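Local coordinates for protein arabinofuranosidase (Bifidobacterium longum, PDB 2Y2W) that hydrolyses terminal alpha-L-arabinofuranosyl bonds of arabinan and arabinoxylan as a family 51 glycoside hydrolase, contributing to plant cell-wall breakdown, at residues 552-555 with 556-560; 298-301 with 302-305; 425-429 with 430-434; 311-314 with 315-319. One frame throughout, in Å; residues are numbered along the deposited sequence.

How the contacts relate
Contacts 2 and 4 lie on successive helices, 297-304 and 307-327, that lead from strand 280-287 to strand 335-341 of the (beta/alpha)8 barrel; contact 3 lies where the chain enters helix 431-440 after the last barrel strand, and contact 1 in the C-terminal beta-sandwich domain. Contact 1 touches two of the others: Ile-557 CG1 is 3.7 Å from Leu-304 CD1 of contact 2, and Trp-559 CZ2 is 3.6 Å from Pro-433 CA of contact 3. Tyr-286 probably binds arabinofuranose; the side chains of Phe-303 (contact 2) and Phe-313 (contact 4) each lie about 9 Å from its side chain. Phe-313 is also about 9 Å, side chain to side chain, from Glu-340, the probable nucleophile.

Contact 1 of 4, residues 552-555 with 556-560; sequences ATLP and AISWI
Ser-558 and Pro-555 are joined by the polar bond of this tight bend: Ser-558 OG donates to Pro-555 O at 2.7 Å. The hydroxyl comes in within the plane of the carbonyl, with a C=O...donor angle of 145°. The serine can reach back because OG sits between its own backbone N and carbonyl carbon (chi1 60°), which turns it toward Pro-555. Asn-485 ND2 from strand 478-485 donates to the same Pro-555 O, which is thus held by two side chains. The chain reverses over residues 555-557, with Ile-557 at positive phi (60°). Strands 550-554 and 558-564 do not pair with each other: the first bonds to strand 492-497, the second to strands 478-485 and 512-518. Alternate side chains, Leu-554 from one strand and Ser-558 and Ile-560 from the other, face inward instead, as in a beta-arch of the C-terminal beta-sandwich. The apolar contact inside the arch is between Leu-554 and Ile-560. Leu-554 CD1 meets Ile-560 CD1 at 3.8 Å, the two side chains crossing obliquely, and Leu-554 CG lies 3.9 Å from the same methyl. Nearer the bend, Leu-554 CB packs 3.6 Å from Ser-558 OG, and the ring carbon Pro-555 CD is 3.8 Å from that oxygen, so the buried hydroxyl is flanked by carbon while it bonds to the carbonyl. Leu-517 of strand 512-518 packs on Pro-555, Ser-558 and Ile-560.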
loop_
_atom_site.group_PDB
_atom_site.type_symbol
_atom_site.label_atom_id
_atom_site.label_comp_id
_atom_site.label_asym_id
_atom_site.label_seq_id
_atom_site.Cartn_x
_atom_site.Cartn_y
_atom_site.Cartn_z
ATOM N N ALA D 552 9.563 -59.962 1.979
ATOM C CA ALA D 552 8.950 -59.626 0.692
ATOM C C ALA D 552 9.988 -59.077 -0.287
ATOM O O ALA D 552 10.960 -58.432 0.117
ATOM C CB ALA D 552 7.818 -58.622 0.884
ATOM N N THR D 553 9.769 -59.336 -1.575
ATOM C CA THR D 553 10.671 -58.872 -2.634
ATOM C C THR D 553 10.175 -57.580 -3.294
ATOM O O THR D 553 9.060 -57.524 -3.822
ATOM C CB THR D 553 10.945 -59.981 -3.703
ATOM O OG1 THR D 553 11.678 -59.429 -4.805
ATOM C CG2 THR D 553 9.645 -60.607 -4.220
ATOM N N LEU D 554 11.014 -56.546 -3.251
ATOM C CA LEU D 554 10.695 -55.257 -3.861
ATOM C C LEU D 554 11.549 -54.986 -5.101
ATOM O O LEU D 554 12.747 -54.710 -4.982
ATOM C CB LEU D 554 10.831 -54.117 -2.842
ATOM C CG LEU D 554 9.587 -53.713 -2.039
ATOM C CD1 LEU D 554 9.182 -54.776 -1.022
ATOM C CD2 LEU D 554 9.813 -52.377 -1.345
ATOM N N PRO D 555 10.932 -55.066 -6.296
ATOM C CA PRO D 555 11.629 -54.807 -7.558
ATOM C C PRO D 555 12.104 -53.359 -7.660
ATOM O O PRO D 555 11.654 -52.506 -6.890
ATOM C CB PRO D 555 10.558 -55.085 -8.622
ATOM C CG PRO D 555 9.527 -55.911 -7.935
ATOM C CD PRO D 555 9.523 -55.431 -6.521
ATOM N N ALA D 556 13.010 -53.095 -8.597
ATOM C CA ALA D 556 13.525 -51.749 -8.825
ATOM C C ALA D 556 12.386 -50.778 -9.132
ATOM O O ALA D 556 11.553 -51.047 -10.001
ATOM C CB ALA D 556 14.541 -51.759 -9.954
ATOM N N ILE D 557 12.365 -49.656 -8.411
ATOM C CA ILE D 557 11.291 -48.651 -8.498
ATOM C C ILE D 557 9.935 -49.259 -8.118
ATOM O O ILE D 557 9.166 -49.690 -8.983
ATOM C CB ILE D 557 11.218 -47.949 -9.894
ATOM C CG1 ILE D 557 12.607 -47.492 -10.352
ATOM C CG2 ILE D 557 10.245 -46.767 -9.855
ATOM C CD1 ILE D 557 12.718 -47.202 -11.843
ATOM N N SER D 558 9.662 -49.297 -6.815
ATOM C CA SER D 558 8.420 -49.869 -6.295
ATOM C C SER D 558 8.020 -49.291 -4.939
ATOM O O SER D 558 8.871 -49.005 -4.093
ATOM C CB SER D 558 8.517 -51.398 -6.207
ATOM O OG SER D 558 9.572 -51.800 -5.352
ATOM N N TRP D 559 6.712 -49.122 -4.755
ATOM C CA TRP D 559 6.129 -48.689 -3.488
ATOM C C TRP D 559 5.322 -49.837 -2.896
ATOM O O TRP D 559 4.584 -50.523 -3.609
ATOM C CB TRP D 559 5.245 -47.455 -3.704
ATOM C CG TRP D 559 4.328 -47.126 -2.556
ATOM C CD1 TRP D 559 4.641 -46.417 -1.433
ATOM C CD2 TRP D 559 2.945 -47.484 -2.431
ATOM N NE1 TRP D 559 3.542 -46.316 -0.614
ATOM C CE2 TRP D 559 2.488 -46.963 -1.202
ATOM C CE3 TRP D 559 2.050 -48.200 -3.237
ATOM C CZ2 TRP D 559 1.174 -47.133 -0.757
ATOM C CZ3 TRP D 559 0.741 -48.366 -2.794
ATOM C CH2 TRP D 559 0.318 -47.836 -1.564
ATOM N N ILE D 560 5.467 -50.043 -1.591
ATOM C CA ILE D 560 4.789 -51.141 -0.912
ATOM C C ILE D 560 3.893 -50.640 0.221
ATOM O O ILE D 560 4.229 -49.675 0.915
ATOM C CB ILE D 560 5.807 -52.218 -0.409
ATOM C CG1 ILE D 560 5.380 -53.618 -0.843
ATOM C CG2 ILE D 560 6.026 -52.157 1.101
ATOM C CD1 ILE D 560 5.660 -53.917 -2.297
#

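Contact 2 of 4, residues 298-301 with 302-305; sequences ASMQ and DFLA
Leu-304 N donates to Met-300 O at 3.0 Å with an N-H...O angle of 148°, one of three successive i to i+4 bonds in the short alpha-helix 297-304, which follows barrel strand 280-287. Phe-303 N bonds to Ser-299 O and Asp-302 N to Ala-298 O, at 3.0 Å and 3.1 Å respectively. Ala-298 O also lies 3.0 Å from Asp-302 OD1, an approach of two acceptors that should be unfavourable by itself. The aspartate CG lies beside its own backbone N (chi1 -65°), which brings the carboxylate back over the preceding turn. Its charge is met from outside the helix: Glu-458 N donates to OD1, and Ala-459 N adds a weak bond to OD2. Gln-301 likewise reaches beyond the helix, NE2 bonding to Arg-486 O, while its bent chain crosses Leu-304 at about a right angle. On the buried flank, Phe-303 and Leu-304 pack on Val-387 of helix 382-397, and Met-300 rests on Ala-383 of that helix. Within the turn, the methionine chain folds at chi2 (57°) and again at chi3, which brings its sulfur alongside the leucine one turn later. Met-300 SD stands 3.8 Å from Leu-304 CD1 and 3.9 Å from Leu-304 CG.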
loop_
_atom_site.group_PDB
_atom_site.type_symbol
_atom_site.label_atom_id
_atom_site.label_comp_id
_atom_site.label_asym_id
_atom_site.label_seq_id
_atom_site.Cartn_x
_atom_site.Cartn_y
_atom_site.Cartn_z
ATOM N N ALA D 298 20.364 -41.127 -15.174
ATOM C CA ALA D 298 20.952 -40.292 -14.127
ATOM C C ALA D 298 19.910 -39.368 -13.507
ATOM O O ALA D 298 19.823 -39.258 -12.283
ATOM C CB ALA D 298 22.121 -39.484 -14.683
ATOM N N SER D 299 19.125 -38.714 -14.361
ATOM C CA SER D 299 18.070 -37.802 -13.926
ATOM C C SER D 299 16.940 -38.554 -13.222
ATOM O O SER D 299 16.347 -38.044 -12.267
ATOM C CB SER D 299 17.521 -37.016 -15.118
ATOM O OG SER D 299 16.922 -37.885 -16.063
ATOM N N MET D 300 16.654 -39.762 -13.710
ATOM C CA MET D 300 15.669 -40.658 -13.103
ATOM C C MET D 300 16.056 -41.030 -11.671
ATOM O O MET D 300 15.223 -40.958 -10.765
ATOM C CB MET D 300 15.491 -41.913 -13.970
ATOM C CG MET D 300 14.707 -43.064 -13.330
ATOM S SD MET D 300 13.039 -42.641 -12.785
ATOM C CE MET D 300 12.214 -42.308 -14.341
ATOM N N GLN D 301 17.317 -41.410 -11.475
ATOM C CA GLN D 301 17.829 -41.788 -10.153
ATOM C C GLN D 301 17.836 -40.616 -9.166
ATOM O O GLN D 301 17.600 -40.808 -7.973
ATOM C CB GLN D 301 19.228 -42.414 -10.265
ATOM C CG GLN D 301 19.713 -43.130 -8.999
ATOM C CD GLN D 301 18.936 -44.405 -8.696
ATOM O OE1 GLN D 301 19.208 -45.464 -9.263
ATOM N NE2 GLN D 301 17.974 -44.308 -7.786
ATOM N N ASP D 302 18.110 -39.411 -9.667
ATOM C CA ASP D 302 18.006 -38.192 -8.862
ATOM C C ASP D 302 16.557 -37.959 -8.430
ATOM O O ASP D 302 16.289 -37.572 -7.289
ATOM C CB ASP D 302 18.503 -36.971 -9.648
ATOM C CG ASP D 302 19.987 -37.037 -9.978
ATOM O OD1 ASP D 302 20.647 -38.048 -9.650
ATOM O OD2 ASP D 302 20.493 -36.062 -10.578
ATOM N N PHE D 303 15.636 -38.206 -9.359
ATOM C CA PHE D 303 14.211 -37.988 -9.153
ATOM C C PHE D 303 13.599 -38.961 -8.139
ATOM O O PHE D 303 12.734 -38.578 -7.351
ATOM C CB PHE D 303 13.479 -38.052 -10.497
ATOM C CG PHE D 303 11.983 -37.999 -10.386
ATOM C CD1 PHE D 303 11.351 -36.938 -9.741
ATOM C CD2 PHE D 303 11.204 -39.002 -10.946
ATOM C CE1 PHE D 303 9.969 -36.890 -9.643
ATOM C CE2 PHE D 303 9.820 -38.958 -10.860
ATOM C CZ PHE D 303 9.201 -37.899 -10.208
ATOM N N LEU D 304 14.057 -40.210 -8.154
ATOM C CA LEU D 304 13.556 -41.221 -7.223
ATOM C C LEU D 304 13.980 -40.943 -5.779
ATOM O O LEU D 304 13.331 -41.402 -4.837
ATOM C CB LEU D 304 13.982 -42.626 -7.658
ATOM C CG LEU D 304 13.347 -43.174 -8.944
ATOM C CD1 LEU D 304 14.214 -44.270 -9.548
ATOM C CD2 LEU D 304 11.927 -43.674 -8.708
ATOM N N ALA D 305 15.056 -40.175 -5.615
ATOM C CA ALA D 305 15.538 -39.783 -4.293
ATOM C C ALA D 305 15.148 -38.344 -3.933
ATOM O O ALA D 305 15.865 -37.667 -3.187
ATOM C CB ALA D 305 17.052 -39.972 -4.207
#

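Contact 3 of 4, residues 425-429 with 430-434; sequences AWRQT and TFYPF
Strand 425-427 runs into helix 431-440 through a type I turn, closed by Phe-431 N donating to Gln-428 O at 3.1 Å (N-H...O 150°) from above the carbonyl plane. Arg-427 spans the turn and lies over one face of the Phe-431 ring. Its CG stands 3.6 Å from the ring centroid, only 7° off the normal, a CH-pi contact. From CG the extended arginine chain climbs away from the face, so the guanidinium stands well above the ring and off its centre, with Phe-431 CE1 at its edge; the planes are 81° apart and Arg-427 CZ is 5.8 Å from the Phe-431 centroid, at most a weak cation-pi attraction. Arg-427 NE forms a salt bridge with Glu-102. Tyr-432 crosses the arginine chain at about a right angle, its OH 3.5 Å from Arg-427 CD. Pro-433, which has no N-H to give, places CD 3.2 Å from Thr-429 O. Thr-429 OG1 bonds to Thr-381 O, and the side-chain amide of Gln-428 bonds through OE1 to Tyr-380 N and through NE2 to Asp-378 O. Helix 94-103 packs on Arg-427 and Phe-431, Ile-417 of the paired strand 417-419 touches Phe-431, and helix 382-397 packs on Thr-429 and Thr-430.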
loop_
_atom_site.group_PDB
_atom_site.type_symbol
_atom_site.label_atom_id
_atom_site.label_comp_id
_atom_site.label_asym_id
_atom_site.label_seq_id
_atom_site.Cartn_x
_atom_site.Cartn_y
_atom_site.Cartn_z
ATOM N N ALA D 425 -14.377 -40.265 -14.881
ATOM C CA ALA D 425 -13.269 -39.831 -14.049
ATOM C C ALA D 425 -12.482 -41.072 -13.652
ATOM O O ALA D 425 -13.068 -42.115 -13.350
ATOM C CB ALA D 425 -13.773 -39.100 -12.827
ATOM N N TRP D 426 -11.157 -40.963 -13.665
ATOM C CA TRP D 426 -10.299 -42.117 -13.408
ATOM C C TRP D 426 -9.108 -41.787 -12.511
ATOM O O TRP D 426 -8.744 -40.618 -12.344
ATOM C CB TRP D 426 -9.836 -42.759 -14.723
ATOM C CG TRP D 426 -9.185 -41.809 -15.697
ATOM C CD1 TRP D 426 -9.815 -41.043 -16.636
ATOM C CD2 TRP D 426 -7.783 -41.546 -15.843
ATOM N NE1 TRP D 426 -8.895 -40.311 -17.347
ATOM C CE2 TRP D 426 -7.640 -40.603 -16.883
ATOM C CE3 TRP D 426 -6.634 -42.014 -15.193
ATOM C CZ2 TRP D 426 -6.393 -40.118 -17.292
ATOM C CZ3 TRP D 426 -5.393 -41.530 -15.598
ATOM C CH2 TRP D 426 -5.286 -40.588 -16.637
ATOM N N ARG D 427 -8.517 -42.832 -11.937
ATOM C CA ARG D 427 -7.403 -42.700 -11.005
ATOM C C ARG D 427 -6.076 -42.750 -11.744
ATOM O O ARG D 427 -5.855 -43.629 -12.580
ATOM C CB ARG D 427 -7.437 -43.823 -9.966
ATOM C CG ARG D 427 -8.747 -43.961 -9.210
ATOM C CD ARG D 427 -8.902 -45.372 -8.659
ATOM N NE ARG D 427 -10.224 -45.594 -8.076
ATOM C CZ ARG D 427 -11.311 -45.935 -8.765
ATOM N NH1 ARG D 427 -11.254 -46.097 -10.083
ATOM N NH2 ARG D 427 -12.462 -46.112 -8.133
ATOM N N GLN D 428 -5.198 -41.803 -11.433
ATOM C CA GLN D 428 -3.832 -41.829 -11.935
ATOM C C GLN D 428 -3.011 -42.743 -11.041
ATOM O O GLN D 428 -3.497 -43.199 -10.008
ATOM C CB GLN D 428 -3.227 -40.424 -11.965
ATOM C CG GLN D 428 -3.879 -39.499 -12.971
ATOM C CD GLN D 428 -2.870 -38.712 -13.779
ATOM O OE1 GLN D 428 -2.020 -39.287 -14.458
ATOM N NE2 GLN D 428 -2.967 -37.391 -13.723
ATOM N N THR D 429 -1.770 -43.005 -11.435
ATOM C CA THR D 429 -0.887 -43.876 -10.662
ATOM C C THR D 429 -0.605 -43.310 -9.271
ATOM O O THR D 429 -0.410 -44.069 -8.322
ATOM C CB THR D 429 0.446 -44.142 -11.395
ATOM O OG1 THR D 429 1.174 -42.916 -11.541
ATOM C CG2 THR D 429 0.193 -44.745 -12.772
ATOM N N THR D 430 -0.600 -41.981 -9.160
ATOM C CA THR D 430 -0.324 -41.284 -7.901
ATOM C C THR D 430 -1.496 -41.322 -6.921
ATOM O O THR D 430 -1.344 -40.962 -5.752
ATOM C CB THR D 430 0.061 -39.809 -8.143
ATOM O OG1 THR D 430 -0.960 -39.173 -8.922
ATOM C CG2 THR D 430 1.390 -39.707 -8.874
ATOM N N PHE D 431 -2.660 -41.751 -7.407
ATOM C CA PHE D 431 -3.867 -41.911 -6.590
ATOM C C PHE D 431 -3.695 -42.966 -5.498
ATOM O O PHE D 431 -4.077 -42.749 -4.346
ATOM C CB PHE D 431 -5.048 -42.289 -7.494
ATOM C CG PHE D 431 -6.375 -42.334 -6.791
ATOM C CD1 PHE D 431 -6.774 -43.469 -6.091
ATOM C CD2 PHE D 431 -7.241 -41.247 -6.853
ATOM C CE1 PHE D 431 -8.007 -43.515 -5.447
ATOM C CE2 PHE D 431 -8.480 -41.281 -6.213
ATOM C CZ PHE D 431 -8.862 -42.417 -5.510
ATOM N N TYR D 432 -3.112 -44.099 -5.875
ATOM C CA TYR D 432 -3.073 -45.294 -5.031
ATOM C C TYR D 432 -2.167 -45.219 -3.789
ATOM O O TYR D 432 -2.542 -45.739 -2.740
ATOM C CB TYR D 432 -2.758 -46.535 -5.879
ATOM C CG TYR D 432 -3.732 -46.753 -7.023
ATOM C CD1 TYR D 432 -4.976 -47.346 -6.804
ATOM C CD2 TYR D 432 -3.410 -46.363 -8.325
ATOM C CE1 TYR D 432 -5.876 -47.548 -7.851
ATOM C CE2 TYR D 432 -4.306 -46.558 -9.380
ATOM C CZ TYR D 432 -5.536 -47.153 -9.135
ATOM O OH TYR D 432 -6.425 -47.356 -10.171
ATOM N N PRO D 433 -0.976 -44.585 -3.896
ATOM C CA PRO D 433 -0.169 -44.431 -2.682
ATOM C C PRO D 433 -0.771 -43.450 -1.681
ATOM O O PRO D 433 -0.567 -43.604 -0.472
ATOM C CB PRO D 433 1.170 -43.892 -3.206
ATOM C CG PRO D 433 1.187 -44.223 -4.643
ATOM C CD PRO D 433 -0.234 -44.140 -5.088
ATOM N N PHE D 434 -1.502 -42.454 -2.183
ATOM C CA PHE D 434 -2.147 -41.458 -1.328
ATOM C C PHE D 434 -3.332 -42.062 -0.577
ATOM O O PHE D 434 -3.432 -41.920 0.644
ATOM C CB PHE D 434 -2.589 -40.236 -2.143
ATOM C CG PHE D 434 -2.977 -39.054 -1.297
ATOM C CD1 PHE D 434 -4.283 -38.904 -0.836
ATOM C CD2 PHE D 434 -2.033 -38.090 -0.955
ATOM C CE1 PHE D 434 -4.646 -37.813 -0.053
ATOM C CE2 PHE D 434 -2.385 -36.993 -0.169
ATOM C CZ PHE D 434 -3.694 -36.855 0.282
#

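Contact 4 of 4, residues 311-314 with 315-319; sequences TKFI and ATVSD
Phe-313 meets Val-317 at the edge of its ring: Val-317 CG2 lies near the ring plane, 3.7 Å from both CD1 and CE1. The two side chains run side by side and point the same way, one helical turn apart. The ring also makes edge-to-face pairs with Phe-263 and Phe-338. The valine puts CG2 on that edge because CG1 takes the position opposite its backbone N (chi1 173°), leaving CG2 beside that N, and CG2 lies 3.3 Å from Phe-313 O. The backbone here is regular alpha-helix, with Val-317 N bonding to Phe-313 O and Ala-315 N to Thr-311 O. Two carbonyls each accept a second bond from a hydroxyl one turn on, as threonine and serine often give inside helices. Thr-316 OG1 donates to Lys-312 O at 2.7 Å, in addition to Thr-316 N at 2.9 Å; the hydroxyl stands above the carbonyl plane. Ser-318 OG reaches Ile-314 O at 2.6 Å, and Ser-318 N reaches it at 3.0 Å from the opposite face of that carbonyl. With chi1 at -58°, Ser-318 OG lies beside its own backbone N, turned back along the helix and 3.9 Å from Ile-314 CG2. Helix 307-327 packs its inner side against the barrel: Phe-313 and Val-317 on strand 280-287, Ile-314, Val-317 and Ser-318 on strand 335-341, while Thr-311 and Ile-314 meet Thr-394 of helix 382-397.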
loop_
_atom_site.group_PDB
_atom_site.type_symbol
_atom_site.label_atom_id
_atom_site.label_comp_id
_atom_site.label_asym_id
_atom_site.label_seq_id
_atom_site.Cartn_x
_atom_site.Cartn_y
_atom_site.Cartn_z
ATOM N N THR D 311 13.504 -33.696 3.034
ATOM C CA THR D 311 14.087 -33.878 4.368
ATOM C C THR D 311 14.907 -32.650 4.786
ATOM O O THR D 311 14.713 -32.113 5.880
ATOM C CB THR D 311 14.941 -35.175 4.448
ATOM O OG1 THR D 311 14.130 -36.305 4.101
ATOM C CG2 THR D 311 15.503 -35.383 5.850
ATOM N N LYS D 312 15.806 -32.209 3.907
ATOM C CA LYS D 312 16.561 -30.973 4.114
ATOM C C LYS D 312 15.643 -29.755 4.210
ATOM O O LYS D 312 15.838 -28.896 5.072
ATOM C CB LYS D 312 17.595 -30.772 3.002
ATOM C CG LYS D 312 19.002 -31.172 3.399
ATOM C CD LYS D 312 19.987 -30.983 2.250
ATOM C CE LYS D 312 21.421 -30.795 2.756
ATOM N NZ LYS D 312 21.903 -31.924 3.612
ATOM N N PHE D 313 14.650 -29.698 3.320
ATOM C CA PHE D 313 13.624 -28.653 3.319
ATOM C C PHE D 313 12.985 -28.523 4.706
ATOM O O PHE D 313 12.934 -27.430 5.276
ATOM C CB PHE D 313 12.547 -28.989 2.276
ATOM C CG PHE D 313 11.834 -27.790 1.703
ATOM C CD1 PHE D 313 11.312 -26.792 2.525
ATOM C CD2 PHE D 313 11.669 -27.673 0.328
ATOM C CE1 PHE D 313 10.649 -25.694 1.984
ATOM C CE2 PHE D 313 11.008 -26.579 -0.222
ATOM C CZ PHE D 313 10.496 -25.586 0.608
ATOM N N ILE D 314 12.511 -29.651 5.240
ATOM C CA ILE D 314 11.888 -29.708 6.562
ATOM C C ILE D 314 12.852 -29.244 7.655
ATOM O O ILE D 314 12.480 -28.438 8.509
ATOM C CB ILE D 314 11.329 -31.130 6.867
ATOM C CG1 ILE D 314 10.080 -31.400 6.019
ATOM C CG2 ILE D 314 10.996 -31.289 8.354
ATOM C CD1 ILE D 314 9.790 -32.869 5.763
ATOM N N ALA D 315 14.088 -29.736 7.607
ATOM C CA ALA D 315 15.108 -29.389 8.600
ATOM C C ALA D 315 15.399 -27.889 8.640
ATOM O O ALA D 315 15.460 -27.296 9.717
ATOM C CB ALA D 315 16.392 -30.177 8.348
ATOM N N THR D 316 15.555 -27.289 7.461
ATOM C CA THR D 316 15.935 -25.882 7.329
ATOM C C THR D 316 14.808 -24.933 7.744
ATOM O O THR D 316 15.053 -23.932 8.428
ATOM C CB THR D 316 16.389 -25.552 5.885
ATOM O OG1 THR D 316 17.257 -26.584 5.407
ATOM C CG2 THR D 316 17.126 -24.221 5.833
ATOM N N VAL D 317 13.584 -25.248 7.328
ATOM C CA VAL D 317 12.423 -24.420 7.662
ATOM C C VAL D 317 12.109 -24.502 9.158
ATOM O O VAL D 317 11.814 -23.484 9.790
ATOM C CB VAL D 317 11.187 -24.786 6.799
ATOM C CG1 VAL D 317 9.944 -24.042 7.275
ATOM C CG2 VAL D 317 11.454 -24.469 5.339
ATOM N N SER D 318 12.195 -25.709 9.715
ATOM C CA SER D 318 12.005 -25.926 11.149
ATOM C C SER D 318 12.988 -25.107 11.979
ATOM O O SER D 318 12.598 -24.457 12.952
ATOM C CB SER D 318 12.149 -27.408 11.492
ATOM O OG SER D 318 11.213 -28.186 10.770
ATOM N N ASP D 319 14.258 -25.140 11.581
ATOM C CA ASP D 319 15.313 -24.389 12.256
ATOM C C ASP D 319 15.038 -22.888 12.194
ATOM O O ASP D 319 15.270 -22.161 13.166
ATOM C CB ASP D 319 16.669 -24.721 11.630
ATOM C CG ASP D 319 17.820 -24.012 12.314
ATOM O OD1 ASP D 319 18.042 -24.249 13.524
ATOM O OD2 ASP D 319 18.511 -23.222 11.634
#